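Long-range contacts in VC0179-like protein (Escherichia coli, PDB 4XJ6), which probably joins GTP and ATP into cyclic GMP-AMP, as a magnesium-dependent bacterial homologue of cyclic GMP-AMP synthase: residues D4-Y9 against D317-M322; R120-G125 against G394-N399; V305-R310 against P330-R335. All coordinates share one frame; numbering follows the deposited sequence.

Contact 1: D4-Y9 against D317-M322; sequences DFNNYY and DLTGTM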
ATOM      1  N   ASP A   4       6.990 -27.488  18.789  1.00 30.29           N
ATOM      2  CA  ASP A   4       6.386 -27.239  17.486  1.00 31.05           C
ATOM      3  C   ASP A   4       5.470 -26.024  17.591  1.00 31.79           C
ATOM      4  O   ASP A   4       4.762 -25.858  18.584  1.00 34.04           O
ATOM      5  CB  ASP A   4       5.616 -28.474  17.004  1.00 35.73           C
ATOM      6  CG  ASP A   4       4.922 -28.254  15.671  1.00 39.51           C
ATOM      7  OD1 ASP A   4       5.337 -27.356  14.909  1.00 43.86           O
ATOM      8  OD2 ASP A   4       3.961 -28.993  15.380  1.00 42.94           O
ATOM      9  N   PHE A   5       5.497 -25.170  16.572  1.00 27.15           N
ATOM     10  CA  PHE A   5       4.742 -23.920  16.608  1.00 27.43           C
ATOM     11  C   PHE A   5       3.669 -23.838  15.523  1.00 26.09           C
ATOM     12  O   PHE A   5       3.125 -22.764  15.269  1.00 25.65           O
ATOM     13  CB  PHE A   5       5.695 -22.723  16.485  1.00 27.71           C
ATOM     14  CG  PHE A   5       6.494 -22.450  17.728  1.00 31.93           C
ATOM     15  CD1 PHE A   5       5.944 -21.723  18.770  1.00 31.51           C
ATOM     16  CD2 PHE A   5       7.793 -22.916  17.855  1.00 36.27           C
ATOM     17  CE1 PHE A   5       6.672 -21.468  19.917  1.00 35.34           C
ATOM     18  CE2 PHE A   5       8.526 -22.663  19.001  1.00 38.23           C
ATOM     19  CZ  PHE A   5       7.963 -21.937  20.032  1.00 37.23           C
ATOM     20  N   ASN A   6       3.360 -24.968  14.894  1.00 22.17           N
ATOM     21  CA  ASN A   6       2.377 -25.004  13.812  1.00 23.16           C
ATOM     22  C   ASN A   6       0.993 -24.506  14.231  1.00 22.18           C
ATOM     23  O   ASN A   6       0.300 -23.844  13.455  1.00 22.69           O
ATOM     24  CB  ASN A   6       2.264 -26.421  13.250  1.00 25.28           C
ATOM     25  CG  ASN A   6       3.425 -26.779  12.342  1.00 38.82           C
ATOM     26  OD1 ASN A   6       4.010 -25.913  11.693  1.00 42.05           O
ATOM     27  ND2 ASN A   6       3.761 -28.063  12.290  1.00 42.50           N
ATOM     28  N   ASN A   7       0.597 -24.826  15.458  1.00 25.33           N
ATOM     29  CA  ASN A   7      -0.680 -24.358  15.990  1.00 30.33           C
ATOM     30  C   ASN A   7      -0.594 -22.922  16.501  1.00 30.36           C
ATOM     31  O   ASN A   7      -1.578 -22.186  16.455  1.00 32.97           O
ATOM     32  CB  ASN A   7      -1.176 -25.287  17.101  1.00 37.19           C
ATOM     33  CG  ASN A   7      -2.021 -26.430  16.568  1.00 44.19           C
ATOM     34  OD1 ASN A   7      -3.230 -26.288  16.378  1.00 49.32           O
ATOM     35  ND2 ASN A   7      -1.388 -27.569  16.319  1.00 47.60           N
ATOM     36  N   TYR A   8       0.581 -22.534  16.989  1.00 29.20           N
ATOM     37  CA  TYR A   8       0.838 -21.145  17.351  1.00 24.84           C
ATOM     38  C   TYR A   8       0.572 -20.263  16.141  1.00 21.98           C
ATOM     39  O   TYR A   8      -0.040 -19.201  16.249  1.00 28.70           O
ATOM     40  CB  TYR A   8       2.278 -20.972  17.844  1.00 20.81           C
ATOM     41  CG  TYR A   8       2.751 -19.532  17.936  1.00 27.82           C
ATOM     42  CD1 TYR A   8       2.623 -18.811  19.116  1.00 26.91           C
ATOM     43  CD2 TYR A   8       3.337 -18.900  16.844  1.00 23.65           C
ATOM     44  CE1 TYR A   8       3.056 -17.500  19.205  1.00 25.52           C
ATOM     45  CE2 TYR A   8       3.770 -17.587  16.923  1.00 22.55           C
ATOM     46  CZ  TYR A   8       3.627 -16.893  18.109  1.00 24.96           C
ATOM     47  OH  TYR A   8       4.058 -15.588  18.199  1.00 28.37           O
ATOM     48  N   TYR A   9       1.023 -20.730  14.982  1.00 21.16           N
ATOM     49  CA  TYR A   9       0.915 -19.972  13.742  1.00 22.80           C
ATOM     50  C   TYR A   9      -0.490 -19.978  13.136  1.00 26.47           C
ATOM     51  O   TYR A   9      -0.998 -18.931  12.726  1.00 28.25           O
ATOM     52  CB  TYR A   9       1.908 -20.512  12.704  1.00 21.19           C
ATOM     53  CG  TYR A   9       3.351 -20.112  12.938  1.00 21.11           C
ATOM     54  CD1 TYR A   9       3.726 -18.774  12.960  1.00 21.74           C
ATOM     55  CD2 TYR A   9       4.341 -21.072  13.101  1.00 21.22           C
ATOM     56  CE1 TYR A   9       5.040 -18.404  13.161  1.00 21.65           C
ATOM     57  CE2 TYR A   9       5.663 -20.712  13.303  1.00 22.43           C
ATOM     58  CZ  TYR A   9       6.005 -19.376  13.331  1.00 23.23           C
ATOM     59  OH  TYR A   9       7.313 -18.998  13.529  1.00 26.21           O
ATOM     60  N   ASP A 317       4.461 -27.425   7.054  1.00 33.91           N
ATOM     61  CA  ASP A 317       5.282 -27.194   8.239  1.00 33.15           C
ATOM     62  C   ASP A 317       5.690 -25.725   8.324  1.00 32.45           C
ATOM     63  O   ASP A 317       6.745 -25.337   7.824  1.00 27.95           O
ATOM     64  CB  ASP A 317       6.521 -28.097   8.224  1.00 32.02           C
ATOM     65  CG  ASP A 317       7.400 -27.905   9.450  1.00 30.70           C
ATOM     66  OD1 ASP A 317       6.897 -27.401  10.475  1.00 29.58           O
ATOM     67  OD2 ASP A 317       8.597 -28.263   9.392  1.00 30.72           O
ATOM     68  N   LEU A 318       4.848 -24.919   8.965  1.00 23.65           N
ATOM     69  CA  LEU A 318       5.091 -23.485   9.085  1.00 31.67           C
ATOM     70  C   LEU A 318       6.244 -23.175  10.031  1.00 29.71           C
ATOM     71  O   LEU A 318       6.916 -22.156   9.884  1.00 31.86           O
ATOM     72  CB  LEU A 318       3.824 -22.767   9.558  1.00 31.79           C
ATOM     73  CG  LEU A 318       2.649 -22.813   8.580  1.00 31.64           C
ATOM     74  CD1 LEU A 318       1.409 -22.178   9.182  1.00 33.33           C
ATOM     75  CD2 LEU A 318       3.025 -22.124   7.282  1.00 29.99           C
ATOM     76  N   THR A 319       6.462 -24.054  11.004  1.00 28.33           N
ATOM     77  CA  THR A 319       7.554 -23.877  11.958  1.00 27.91           C
ATOM     78  C   THR A 319       8.900 -23.968  11.253  1.00 28.13           C
ATOM     79  O   THR A 319       9.731 -23.068  11.363  1.00 27.14           O
ATOM     80  CB  THR A 319       7.511 -24.924  13.089  1.00 27.54           C
ATOM     81  OG1 THR A 319       6.262 -24.831  13.786  1.00 24.88           O
ATOM     82  CG2 THR A 319       8.653 -24.698  14.070  1.00 27.86           C
ATOM     83  N   GLY A 320       9.107 -25.061  10.526  1.00 23.84           N
ATOM     84  CA  GLY A 320      10.329 -25.249   9.768  1.00 24.38           C
ATOM     85  C   GLY A 320      10.481 -24.228   8.656  1.00 25.86           C
ATOM     86  O   GLY A 320      11.571 -23.703   8.433  1.00 27.34           O
ATOM     87  N   THR A 321       9.385 -23.944   7.958  1.00 23.07           N
ATOM     88  CA  THR A 321       9.402 -22.990   6.852  1.00 23.35           C
ATOM     89  C   THR A 321       9.788 -21.580   7.301  1.00 22.65           C
ATOM     90  O   THR A 321      10.590 -20.913   6.644  1.00 25.97           O
ATOM     91  CB  THR A 321       8.035 -22.937   6.145  1.00 22.95           C
ATOM     92  OG1 THR A 321       7.770 -24.205   5.533  1.00 23.72           O
ATOM     93  CG2 THR A 321       8.015 -21.852   5.079  1.00 23.90           C
ATOM     94  N   MET A 322       9.222 -21.131   8.418  1.00 20.60           N
ATOM     95  CA  MET A 322       9.549 -19.815   8.961  1.00 27.37           C
ATOM     96  C   MET A 322      11.005 -19.757   9.410  1.00 26.90           C
ATOM     97  O   MET A 322      11.659 -18.720   9.294  1.00 27.66           O
ATOM     98  CB  MET A 322       8.626 -19.460  10.130  1.00 19.33           C
ATOM     99  CG  MET A 322       7.219 -19.051   9.713  1.00 19.04           C
ATOM    100  SD  MET A 322       7.201 -17.631   8.599  1.00 23.81           S
ATOM    101  CE  MET A 322       7.888 -16.365   9.657  1.00 27.46           C
TER
HETATM  102  O   HOH W   1       9.228 -20.981  13.801  1.00 27.17           O

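Contact 2: R120-G125 against G394-N399; sequences RPFHPG and GKRVTN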
ATOM      1  N   ARG A 120      -3.854  -6.918  10.835  1.00 25.30           N
ATOM      2  CA  ARG A 120      -4.275  -5.991  11.874  1.00 26.91           C
ATOM      3  C   ARG A 120      -3.052  -5.248  12.399  1.00 26.51           C
ATOM      4  O   ARG A 120      -1.961  -5.812  12.455  1.00 23.51           O
ATOM      5  CB  ARG A 120      -4.982  -6.722  13.020  1.00 26.89           C
ATOM      6  CG  ARG A 120      -6.350  -7.295  12.682  1.00 29.40           C
ATOM      7  CD  ARG A 120      -7.052  -7.762  13.951  1.00 35.54           C
ATOM      8  NE  ARG A 120      -8.347  -8.386  13.693  1.00 43.60           N
ATOM      9  CZ  ARG A 120      -8.540  -9.699  13.606  1.00 45.67           C
ATOM     10  NH1 ARG A 120      -7.520 -10.536  13.752  1.00 43.76           N
ATOM     11  NH2 ARG A 120      -9.754 -10.179  13.372  1.00 44.88           N
ATOM     12  N   PRO A 121      -3.228  -3.976  12.781  1.00 29.43           N
ATOM     13  CA  PRO A 121      -2.112  -3.214  13.344  1.00 26.84           C
ATOM     14  C   PRO A 121      -1.801  -3.658  14.771  1.00 30.58           C
ATOM     15  O   PRO A 121      -2.655  -4.247  15.438  1.00 28.02           O
ATOM     16  CB  PRO A 121      -2.621  -1.772  13.303  1.00 24.85           C
ATOM     17  CG  PRO A 121      -4.091  -1.907  13.433  1.00 26.15           C
ATOM     18  CD  PRO A 121      -4.456  -3.168  12.697  1.00 28.04           C
ATOM     19  N   PHE A 122      -0.584  -3.382  15.230  1.00 28.31           N
ATOM     20  CA  PHE A 122      -0.111  -3.911  16.506  1.00 28.04           C
ATOM     21  C   PHE A 122       0.182  -2.808  17.515  1.00 27.84           C
ATOM     22  O   PHE A 122      -0.502  -2.692  18.528  1.00 32.61           O
ATOM     23  CB  PHE A 122       1.136  -4.773  16.288  1.00 29.05           C
ATOM     24  CG  PHE A 122       1.711  -5.345  17.550  1.00 28.85           C
ATOM     25  CD1 PHE A 122       0.916  -6.067  18.426  1.00 30.04           C
ATOM     26  CD2 PHE A 122       3.053  -5.174  17.854  1.00 30.92           C
ATOM     27  CE1 PHE A 122       1.448  -6.594  19.592  1.00 30.24           C
ATOM     28  CE2 PHE A 122       3.587  -5.703  19.017  1.00 30.28           C
ATOM     29  CZ  PHE A 122       2.782  -6.414  19.884  1.00 29.44           C
ATOM     30  N   HIS A 123       1.206  -2.006  17.236  1.00 23.34           N
ATOM     31  CA  HIS A 123       1.576  -0.900  18.113  1.00 22.67           C
ATOM     32  C   HIS A 123       0.566   0.246  17.970  1.00 30.78           C
ATOM     33  O   HIS A 123      -0.051   0.391  16.914  1.00 34.32           O
ATOM     34  CB  HIS A 123       3.004  -0.437  17.798  1.00 23.05           C
ATOM     35  CG  HIS A 123       4.053  -1.453  18.137  1.00 25.13           C
ATOM     36  ND1 HIS A 123       4.250  -1.921  19.419  1.00 25.46           N
ATOM     37  CD2 HIS A 123       4.956  -2.097  17.361  1.00 24.72           C
ATOM     38  CE1 HIS A 123       5.230  -2.805  19.419  1.00 23.27           C
ATOM     39  NE2 HIS A 123       5.675  -2.932  18.182  1.00 26.82           N
ATOM     40  N   PRO A 124       0.384   1.049  19.038  1.00 29.45           N
ATOM     41  CA  PRO A 124      -0.649   2.093  19.128  1.00 33.70           C
ATOM     42  C   PRO A 124      -0.792   2.993  17.904  1.00 37.01           C
ATOM     43  O   PRO A 124      -1.914   3.350  17.549  1.00 44.85           O
ATOM     44  CB  PRO A 124      -0.192   2.922  20.329  1.00 30.37           C
ATOM     45  CG  PRO A 124       0.491   1.944  21.203  1.00 29.95           C
ATOM     46  CD  PRO A 124       1.173   0.966  20.281  1.00 28.86           C
ATOM     47  N   GLY A 125       0.320   3.360  17.276  1.00 30.02           N
ATOM     48  CA  GLY A 125       0.280   4.297  16.168  1.00 30.11           C
ATOM     49  C   GLY A 125       0.020   3.674  14.810  1.00 29.25           C
ATOM     50  O   GLY A 125      -0.303   4.376  13.854  1.00 27.00           O
ATOM     51  N   GLY A 394       5.523 -10.092  18.306  1.00 25.68           N
ATOM     52  CA  GLY A 394       4.769  -9.285  19.247  1.00 25.55           C
ATOM     53  C   GLY A 394       3.806 -10.140  20.046  1.00 24.93           C
ATOM     54  O   GLY A 394       3.488 -11.263  19.653  1.00 24.95           O
ATOM     55  N   LYS A 395       3.344  -9.612  21.175  1.00 23.36           N
ATOM     56  CA  LYS A 395       2.371 -10.314  22.000  1.00 24.27           C
ATOM     57  C   LYS A 395       0.988 -10.241  21.363  1.00 24.73           C
ATOM     58  O   LYS A 395       0.236  -9.297  21.593  1.00 25.36           O
ATOM     59  CB  LYS A 395       2.339  -9.732  23.417  1.00 25.78           C
ATOM     60  CG  LYS A 395       1.339 -10.407  24.346  1.00 26.98           C
ATOM     61  CD  LYS A 395       1.224  -9.663  25.665  1.00 30.19           C
ATOM     62  CE  LYS A 395       0.026 -10.146  26.468  1.00 30.12           C
ATOM     63  NZ  LYS A 395      -0.173  -9.349  27.710  1.00 32.79           N
ATOM     64  N   ARG A 396       0.672 -11.238  20.546  1.00 24.15           N
ATOM     65  CA  ARG A 396      -0.627 -11.318  19.891  1.00 26.22           C
ATOM     66  C   ARG A 396      -1.293 -12.633  20.260  1.00 24.49           C
ATOM     67  O   ARG A 396      -2.421 -12.664  20.752  1.00 29.41           O
ATOM     68  CB  ARG A 396      -0.484 -11.202  18.372  1.00 25.77           C
ATOM     69  CG  ARG A 396       0.308 -10.001  17.894  1.00 25.16           C
ATOM     70  CD  ARG A 396      -0.362  -9.369  16.691  1.00 30.90           C
ATOM     71  NE  ARG A 396       0.599  -8.715  15.810  1.00 32.81           N
ATOM     72  CZ  ARG A 396       0.268  -7.953  14.776  1.00 27.02           C
ATOM     73  NH1 ARG A 396      -1.007  -7.736  14.492  1.00 23.74           N
ATOM     74  NH2 ARG A 396       1.215  -7.402  14.030  1.00 28.16           N
ATOM     75  N   VAL A 397      -0.582 -13.725  20.005  1.00 23.74           N
ATOM     76  CA  VAL A 397      -0.991 -15.031  20.497  1.00 28.66           C
ATOM     77  C   VAL A 397      -0.619 -15.124  21.966  1.00 25.22           C
ATOM     78  O   VAL A 397       0.522 -14.860  22.340  1.00 24.88           O
ATOM     79  CB  VAL A 397      -0.327 -16.180  19.715  1.00 28.54           C
ATOM     80  CG1 VAL A 397      -0.688 -17.535  20.326  1.00 27.56           C
ATOM     81  CG2 VAL A 397      -0.728 -16.113  18.258  1.00 26.20           C
ATOM     82  N   THR A 398      -1.584 -15.491  22.800  1.00 26.53           N
ATOM     83  CA  THR A 398      -1.372 -15.505  24.239  1.00 27.68           C
ATOM     84  C   THR A 398      -1.600 -16.895  24.817  1.00 32.83           C
ATOM     85  O   THR A 398      -1.317 -17.148  25.990  1.00 29.48           O
ATOM     86  CB  THR A 398      -2.298 -14.500  24.941  1.00 29.03           C
ATOM     87  OG1 THR A 398      -3.655 -14.758  24.562  1.00 32.05           O
ATOM     88  CG2 THR A 398      -1.933 -13.076  24.552  1.00 28.55           C
ATOM     89  N   ASN A 399      -2.107 -17.792  23.980  1.00 28.13           N
ATOM     90  CA  ASN A 399      -2.406 -19.154  24.401  1.00 28.99           C
ATOM     91  C   ASN A 399      -1.197 -20.079  24.254  1.00 40.00           C
ATOM     92  O   ASN A 399      -0.928 -20.605  23.172  1.00 34.14           O
ATOM     93  CB  ASN A 399      -3.593 -19.696  23.604  1.00 29.29           C
ATOM     94  CG  ASN A 399      -4.122 -21.005  24.163  1.00 33.55           C
ATOM     95  OD1 ASN A 399      -3.653 -21.489  25.192  1.00 32.07           O
ATOM     96  ND2 ASN A 399      -5.113 -21.578  23.488  1.00 36.32           N
TER
HETATM   97  O   HOH W   2       0.579  -6.254  12.004  1.00 23.61           O

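Contact 3: V305-R310 against P330-R335; sequences VNILDR and PEEFNR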
ATOM      1  N   VAL A 305       9.407 -15.086  -1.610  1.00 23.91           N
ATOM      2  CA  VAL A 305       9.122 -15.934  -2.761  1.00 27.80           C
ATOM      3  C   VAL A 305      10.422 -16.377  -3.428  1.00 30.66           C
ATOM      4  O   VAL A 305      10.480 -17.457  -4.009  1.00 36.12           O
ATOM      5  CB  VAL A 305       8.225 -15.232  -3.810  1.00 31.51           C
ATOM      6  CG1 VAL A 305       6.990 -14.635  -3.157  1.00 29.79           C
ATOM      7  CG2 VAL A 305       8.996 -14.168  -4.558  1.00 37.67           C
ATOM      8  N   ASN A 306      11.462 -15.550  -3.330  1.00 27.73           N
ATOM      9  CA  ASN A 306      12.757 -15.886  -3.908  1.00 26.35           C
ATOM     10  C   ASN A 306      13.376 -17.054  -3.154  1.00 27.43           C
ATOM     11  O   ASN A 306      13.978 -17.949  -3.748  1.00 27.58           O
ATOM     12  CB  ASN A 306      13.696 -14.676  -3.892  1.00 26.98           C
ATOM     13  CG  ASN A 306      13.370 -13.670  -4.983  1.00 29.09           C
ATOM     14  OD1 ASN A 306      12.610 -13.966  -5.904  1.00 28.41           O
ATOM     15  ND2 ASN A 306      13.948 -12.477  -4.887  1.00 28.40           N
ATOM     16  N   ILE A 307      13.209 -17.036  -1.837  1.00 26.30           N
ATOM     17  CA  ILE A 307      13.670 -18.121  -0.984  1.00 26.46           C
ATOM     18  C   ILE A 307      12.856 -19.385  -1.221  1.00 30.20           C
ATOM     19  O   ILE A 307      13.410 -20.462  -1.443  1.00 32.33           O
ATOM     20  CB  ILE A 307      13.583 -17.737   0.504  1.00 22.04           C
ATOM     21  CG1 ILE A 307      14.528 -16.576   0.814  1.00 22.58           C
ATOM     22  CG2 ILE A 307      13.915 -18.930   1.378  1.00 25.01           C
ATOM     23  CD1 ILE A 307      14.381 -16.019   2.216  1.00 20.51           C
ATOM     24  N   LEU A 308      11.534 -19.245  -1.180  1.00 23.51           N
ATOM     25  CA  LEU A 308      10.640 -20.390  -1.299  1.00 24.90           C
ATOM     26  C   LEU A 308      10.641 -20.987  -2.702  1.00 25.92           C
ATOM     27  O   LEU A 308      10.240 -22.133  -2.891  1.00 27.72           O
ATOM     28  CB  LEU A 308       9.217 -19.994  -0.896  1.00 23.50           C
ATOM     29  CG  LEU A 308       9.033 -19.623   0.578  1.00 31.61           C
ATOM     30  CD1 LEU A 308       7.562 -19.457   0.909  1.00 32.35           C
ATOM     31  CD2 LEU A 308       9.673 -20.670   1.476  1.00 31.19           C
ATOM     32  N   ASP A 309      11.082 -20.209  -3.686  1.00 30.33           N
ATOM     33  CA  ASP A 309      11.230 -20.723  -5.045  1.00 29.51           C
ATOM     34  C   ASP A 309      12.514 -21.528  -5.169  1.00 29.91           C
ATOM     35  O   ASP A 309      12.566 -22.532  -5.880  1.00 31.43           O
ATOM     36  CB  ASP A 309      11.231 -19.585  -6.071  1.00 30.76           C
ATOM     37  CG  ASP A 309       9.836 -19.196  -6.513  1.00 29.90           C
ATOM     38  OD1 ASP A 309       8.969 -20.089  -6.595  1.00 34.82           O
ATOM     39  OD2 ASP A 309       9.608 -18.000  -6.782  1.00 31.03           O
ATOM     40  N   ARG A 310      13.544 -21.086  -4.458  1.00 33.04           N
ATOM     41  CA  ARG A 310      14.871 -21.675  -4.570  1.00 37.21           C
ATOM     42  C   ARG A 310      15.070 -22.891  -3.669  1.00 43.40           C
ATOM     43  O   ARG A 310      15.728 -23.859  -4.054  1.00 50.70           O
ATOM     44  CB  ARG A 310      15.933 -20.623  -4.244  1.00 36.40           C
ATOM     45  CG  ARG A 310      17.367 -21.087  -4.443  1.00 45.78           C
ATOM     46  CD  ARG A 310      18.350 -20.163  -3.738  1.00 48.37           C
ATOM     47  NE  ARG A 310      18.082 -18.758  -4.025  1.00 51.85           N
ATOM     48  CZ  ARG A 310      18.027 -17.803  -3.102  1.00 50.69           C
ATOM     49  NH1 ARG A 310      18.227 -18.098  -1.822  1.00 47.98           N
ATOM     50  NH2 ARG A 310      17.774 -16.549  -3.455  1.00 53.73           N
ATOM     51  N   PRO A 330      18.302 -12.486   5.686  1.00 27.60           N
ATOM     52  CA  PRO A 330      19.328 -11.436   5.627  1.00 27.17           C
ATOM     53  C   PRO A 330      20.228 -11.538   4.396  1.00 32.45           C
ATOM     54  O   PRO A 330      20.721 -10.519   3.908  1.00 33.17           O
ATOM     55  CB  PRO A 330      20.140 -11.666   6.905  1.00 23.20           C
ATOM     56  CG  PRO A 330      19.236 -12.413   7.805  1.00 24.03           C
ATOM     57  CD  PRO A 330      18.430 -13.290   6.916  1.00 26.02           C
ATOM     58  N   GLU A 331      20.436 -12.753   3.900  1.00 34.30           N
ATOM     59  CA  GLU A 331      21.295 -12.957   2.740  1.00 37.54           C
ATOM     60  C   GLU A 331      20.596 -12.530   1.457  1.00 34.03           C
ATOM     61  O   GLU A 331      21.246 -12.132   0.491  1.00 36.99           O
ATOM     62  CB  GLU A 331      21.733 -14.418   2.645  1.00 45.37           C
ATOM     63  CG  GLU A 331      22.590 -14.876   3.813  1.00 58.40           C
ATOM     64  CD  GLU A 331      23.847 -14.041   3.985  1.00 68.79           C
ATOM     65  OE1 GLU A 331      24.432 -13.611   2.967  1.00 72.87           O
ATOM     66  OE2 GLU A 331      24.248 -13.810   5.145  1.00 72.17           O
ATOM     67  N   GLU A 332      19.270 -12.614   1.452  1.00 32.11           N
ATOM     68  CA  GLU A 332      18.485 -12.136   0.322  1.00 32.07           C
ATOM     69  C   GLU A 332      18.648 -10.637   0.147  1.00 31.00           C
ATOM     70  O   GLU A 332      18.849 -10.150  -0.966  1.00 33.53           O
ATOM     71  CB  GLU A 332      17.010 -12.477   0.504  1.00 30.42           C
ATOM     72  CG  GLU A 332      16.684 -13.911   0.185  1.00 32.93           C
ATOM     73  CD  GLU A 332      17.103 -14.294  -1.217  1.00 32.35           C
ATOM     74  OE1 GLU A 332      16.842 -13.510  -2.153  1.00 34.76           O
ATOM     75  OE2 GLU A 332      17.701 -15.374  -1.381  1.00 34.19           O
ATOM     76  N   PHE A 333      18.560  -9.912   1.257  1.00 22.49           N
ATOM     77  CA  PHE A 333      18.701  -8.462   1.240  1.00 22.45           C
ATOM     78  C   PHE A 333      20.159  -8.046   1.075  1.00 28.39           C
ATOM     79  O   PHE A 333      20.444  -6.927   0.655  1.00 32.83           O
ATOM     80  CB  PHE A 333      18.109  -7.858   2.516  1.00 21.07           C
ATOM     81  CG  PHE A 333      16.606  -7.784   2.508  1.00 23.42           C
ATOM     82  CD1 PHE A 333      15.843  -8.923   2.682  1.00 23.09           C
ATOM     83  CD2 PHE A 333      15.959  -6.573   2.318  1.00 28.39           C
ATOM     84  CE1 PHE A 333      14.461  -8.857   2.668  1.00 24.02           C
ATOM     85  CE2 PHE A 333      14.579  -6.500   2.303  1.00 29.67           C
ATOM     86  CZ  PHE A 333      13.828  -7.649   2.477  1.00 26.52           C
ATOM     87  N   ASN A 334      21.079  -8.951   1.401  1.00 30.01           N
ATOM     88  CA  ASN A 334      22.498  -8.723   1.146  1.00 31.08           C
ATOM     89  C   ASN A 334      22.816  -8.898  -0.332  1.00 30.24           C
ATOM     90  O   ASN A 334      23.697  -8.233  -0.875  1.00 33.46           O
ATOM     91  CB  ASN A 334      23.361  -9.665   1.988  1.00 24.89           C
ATOM     92  CG  ASN A 334      23.604  -9.134   3.384  1.00 32.08           C
ATOM     93  OD1 ASN A 334      23.675  -7.922   3.594  1.00 27.59           O
ATOM     94  ND2 ASN A 334      23.740 -10.037   4.347  1.00 32.78           N
ATOM     95  N   ARG A 335      22.088  -9.803  -0.978  1.00 24.86           N
ATOM     96  CA  ARG A 335      22.211 -10.010  -2.416  1.00 32.97           C
ATOM     97  C   ARG A 335      21.560  -8.870  -3.185  1.00 34.06           C
ATOM     98  O   ARG A 335      21.889  -8.616  -4.344  1.00 36.15           O
ATOM     99  CB  ARG A 335      21.567 -11.330  -2.835  1.00 33.97           C
ATOM    100  CG  ARG A 335      22.361 -12.572  -2.474  1.00 44.42           C
ATOM    101  CD  ARG A 335      21.637 -13.821  -2.950  1.00 50.39           C
ATOM    102  NE  ARG A 335      22.438 -15.027  -2.771  1.00 56.75           N
ATOM    103  CZ  ARG A 335      22.065 -16.236  -3.178  1.00 60.50           C
ATOM    104  NH1 ARG A 335      20.900 -16.400  -3.791  1.00 63.01           N
ATOM    105  NH2 ARG A 335      22.857 -17.281  -2.975  1.00 60.98           N
TER

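Contact 1: D4-Y9 against D317-M322
The ring of Y9 leans obliquely on the first turn of helix 318-335, touching L318 O, T319 CA and the bent side chain of M322, whose CG lies 3.8 Å from Y9 CZ. One ring face takes CD2 of Y8; at the edge, in plane with the ring, a water bridges Y9 OH (2.8 Å) and T319 O. The F5 ring meets the contact edge-on: CG2 of T319 is near its plane, as is CB of Y8. Below the aromatics the contact turns polar. T319 OG1 accepts from the backbone of F5, at 2.9 Å from F5 N and with a bent N-H angle of 140°. In return N6 OD1 accepts from T319 N at 3.2 Å. N6 can do this because its CG is anti to the carbonyl carbon (chi1 -77°), which swings the amide across to the start of the other helix; a first-turn N-H is thereby satisfied from another part of the chain. Each helix start also has its own arrangement. D4 OD1 takes N6 N in an Asx turn, well above its carboxylate plane, while D317 is the N-cap of helix 318-335, its OD1 weakly bonded to G320 N at 3.2 Å. On the apolar flank Y9 CB packs 3.9 Å from L318 CD1. Around these two helix starts, F281 of helix 274-289 stacks on Y9 and touches M322, F5 packs on I389 of helix 382-393 and A376 of helix 357-377, and the backbone of D4 pairs with T404 of strand 404-405.

Contact 2: R120-G125 against G394-N399
F122 and R396 lock two loops together where the nucleotidyltransferase domain, through the loop between strands 106-110 and 128-138, meets the segment following helix 382-393 of the C-terminal domain. The tight part is the F122 side chain. With CG anti to the backbone N (chi1 179°), the ring extends straight to the turn after the helix, and its CZ comes within 3.5 Å of both G394 CA and K395 N. G394 has positive phi and no CB, and that is why the ring tip can press so closely on its backbone. Further back, the guanidinium of R396 lies almost parallel to the phenyl ring, the planes 14° apart, but it is displaced toward the root of the side chain: F122 CB sits over one guanidinium face, 3.5 Å from R396 NH2, while R396 NE is 3.7 Å from F122 CD1. R396 also rests on A284 and D287 of helix 274-289, and H123 of the opposite segment reaches that helix through A288 O, its imidazole centre covered by F122 CD2. The other side is looser. K395, largely exposed, directs the end of its long side chain away from the 120-125 loop. A water donates to R120 O at 2.6 Å; its approach to R396 NH2 is too short to be taken at face value. R120 sends its own guanidinium elsewhere, to a salt bridge with E26. Its carbonyl stays behind as the partner of R396: NH1 donates to R120 O at 3.0 Å, nearly straight at 168°, in the guanidinium plane but coming from above the carbonyl plane.

Contact 3: V305-R310 against P330-R335
R310 and E332 tie together the C-terminal parts of two successive helices, 297-310 and 318-335, in a salt-bridged helix-helix contact within the C-terminal domain. The segments cross steeply, at 110°, with axes 10.8 Å apart, so side chains rather than backbones do the touching. The centre is E332. Its chain is folded over at chi2 (-56°), bringing the carboxylate up to meet the R310 guanidinium tip to tip, the two planes 23° apart and nearly coplanar. One oxygen does most of the work: OE2 accepts from R310 NH1 in a weak bond of 2.8 Å and lies 2.4 Å from R310 NH2, a value too short to trust in detail. The fork is thus centred on a single oxygen instead of spreading over both. R335 comes in over one guanidinium face of R310, its NH1 3.1 Å from R310 NH2. Two like charges at that range should repel, and the E332 carboxylate beside them probably offsets part of the cost; the two arginines would in turn be expected to favour its ionised form. N306 O lies over the opposite face of the R310 guanidinium, which is thus flanked on both sides. Beneath the charges the contact is apolar where I307 meets E332; beyond it E332 touches A303, and F333 packs on L300 and A303 of the same helix. D309, pointing another way, forms a salt bridge with R270. The methylene part of E332 lies against isoleucine, with I307 CG1 3.5 Å and I307 CD1 3.7 Å from E332 CG.

Overall arrangement
From the N terminus, residues 4-9 open contact 1, and 120-125, in the nucleotidyltransferase domain, open contact 2 before either is closed. Contact 3 starts at 305-310. Then 317-322 closes contact 1, 330-335 closes the short loop of contact 3, and 394-399 finally closes contact 2. Contact 1 therefore crosses both others, whereas contact 3 lies wholly within the span of contact 2. Helix 318-335 serves contact 1 at its start and contact 3 near its end, and T321 packs on L308 between them. Y8 touches V397, joining contacts 1 and 2. Contacts 1 and 2 join the N-terminal segment and the nucleotidyltransferase-domain loop to the helical C-terminal domain, while contact 3 joins two helices within it.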